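Antitoxin HicB3 (Yersinia pestis, PDB 4P7D) probably neutralises its partner toxin HicA as the antitoxin of a HicAB toxin-antitoxin pair and, as many antitoxins do, may bind operator DNA. Local coordinates at the interface of chains A and B. Residues are numbered along the deposited sequence; one frame, centred on the assembly and turned at random. Chains: chain A/B, Antitoxin HicB3.

The interface of chains A and B. Residues chain A 31-32, 34-35, 81-82; chain B 2, 80-81.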
# COMPACT_ATOMS: atom_id res chain seq x y z
N PHE A 31 8.68 -8.95 -9.02
CA PHE A 31 9.93 -9.57 -8.73
C PHE A 31 10.30 -9.21 -7.31
O PHE A 31 10.67 -10.08 -6.54
CB PHE A 31 11.04 -9.14 -9.68
CG PHE A 31 12.39 -9.57 -9.22
CD1 PHE A 31 12.80 -10.88 -9.39
CD2 PHE A 31 13.23 -8.69 -8.59
CE1 PHE A 31 14.02 -11.29 -8.94
CE2 PHE A 31 14.46 -9.10 -8.15
CZ PHE A 31 14.85 -10.40 -8.31
N ALA A 32 10.18 -7.93 -6.97
CA ALA A 32 10.59 -7.49 -5.64
C ALA A 32 9.93 -8.34 -4.55
O ALA A 32 10.58 -8.75 -3.60
CB ALA A 32 10.27 -6.03 -5.45
N ILE A 34 9.20 -11.34 -4.24
CA ILE A 34 9.78 -12.65 -3.94
C ILE A 34 10.60 -12.63 -2.65
O ILE A 34 10.25 -13.31 -1.69
CB ILE A 34 10.67 -13.18 -5.05
CG1 ILE A 34 9.93 -13.17 -6.37
CG2 ILE A 34 11.06 -14.60 -4.75
CD1 ILE A 34 10.76 -13.68 -7.49
N SER A 35 11.65 -11.82 -2.59
CA SER A 35 12.42 -11.83 -1.35
C SER A 35 11.58 -11.23 -0.23
O SER A 35 11.50 -11.80 0.84
CB SER A 35 13.76 -11.10 -1.50
OG SER A 35 13.65 -9.70 -1.31
N PHE A 81 17.72 -18.21 -2.94
CA PHE A 81 18.43 -18.08 -1.68
C PHE A 81 18.05 -16.78 -0.98
O PHE A 81 18.37 -15.69 -1.45
CB PHE A 81 19.95 -18.08 -1.86
CG PHE A 81 20.57 -19.45 -1.98
CD1 PHE A 81 19.81 -20.60 -1.98
CD2 PHE A 81 21.96 -19.57 -2.09
CE1 PHE A 81 20.41 -21.84 -2.11
CE2 PHE A 81 22.56 -20.80 -2.22
CZ PHE A 81 21.79 -21.94 -2.23
N VAL A 82 17.40 -16.88 0.17
CA VAL A 82 17.24 -15.70 0.99
C VAL A 82 18.27 -15.67 2.12
O VAL A 82 18.49 -16.66 2.83
CB VAL A 82 15.81 -15.61 1.55
CG1 VAL A 82 14.83 -15.45 0.40
CG2 VAL A 82 15.45 -16.83 2.33
N ILE B 2 15.70 -3.85 -5.40
CA ILE B 2 16.18 -5.21 -5.44
C ILE B 2 16.49 -5.75 -6.81
O ILE B 2 15.60 -6.00 -7.61
CB ILE B 2 15.15 -6.14 -4.81
CG1 ILE B 2 14.86 -5.70 -3.38
CG2 ILE B 2 15.63 -7.58 -4.87
CD1 ILE B 2 13.63 -6.33 -2.84
N GLY B 80 18.91 -15.33 -6.43
CA GLY B 80 19.24 -14.59 -5.22
C GLY B 80 18.95 -13.11 -5.38
O GLY B 80 18.65 -12.65 -6.47
N PHE B 81 19.09 -12.37 -4.30
CA PHE B 81 18.58 -11.02 -4.21
C PHE B 81 19.58 -10.07 -3.63
O PHE B 81 20.11 -10.30 -2.55
CB PHE B 81 17.30 -11.01 -3.38
CG PHE B 81 16.40 -12.12 -3.71
CD1 PHE B 81 15.53 -12.02 -4.77
CD2 PHE B 81 16.47 -13.31 -3.02
CE1 PHE B 81 14.71 -13.07 -5.11
CE2 PHE B 81 15.66 -14.37 -3.36
CZ PHE B 81 14.78 -14.26 -4.40
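B:Phe81 reaches from strand 78-83 of chain B into chain A, where A:Ser35, A:Ile34, A:Phe31 and A:Val82 pack against its ring. A:Ser35 CB lies over one face of that ring, 3.8 Å from the centroid and shifted toward the CG rim, in a CH-pi contact. Serine suits this place because its short side chain lets helix 32-51 come close to the aromatic face. A:Ile34, one residue back on the helix, meets the far end of the ring at about a right angle: its CG2 methyl is 3.8 Å from CZ of B:Phe81. That branch stands anti to the backbone N, while CG1 takes the place beside the N (chi1 -53°). A:Val82 CG1 lies 4.0 Å from CE2 of B:Phe81, the two side chains running alongside and pointing the same way; a compact branched residue fits well on a strand here.

A:Phe31, just ahead of the helix, reaches chain B with CG anti to its own backbone N (chi1 168°). Its CZ approaches CD1 of B:Phe81 at 4.0 Å, whereas CE2 meets the CG2 methyl of B:Ile2 at 3.8 Å. The long, flat phenyl group can thus touch both residues at once. The other arm of B:Ile2 turns toward the helix, its CD1 lying 3.7 Å from the hydroxyl OG of A:Ser35 and near the carbonyl O of A:Ala32; the small alanine side chain leaves room for the isoleucine arm.

At the polar rim, ring carbon CE2 of A:Phe31 lies 3.3 Å from the backbone carbonyl O of B:Ile2, and the backbone carbonyl O of A:Phe81 lies 3.4 Å from CD2 of B:Phe81. Here A:Phe81 and B:Gly80 form a parallel beta bridge, placing the two strands next to each other, and at B:Gly80 no side chain rises from the sheet face beside the bridge. The patch thus joins strand pairing to apolar packing and probably helps hold two antitoxin copies together in the four-chain assembly.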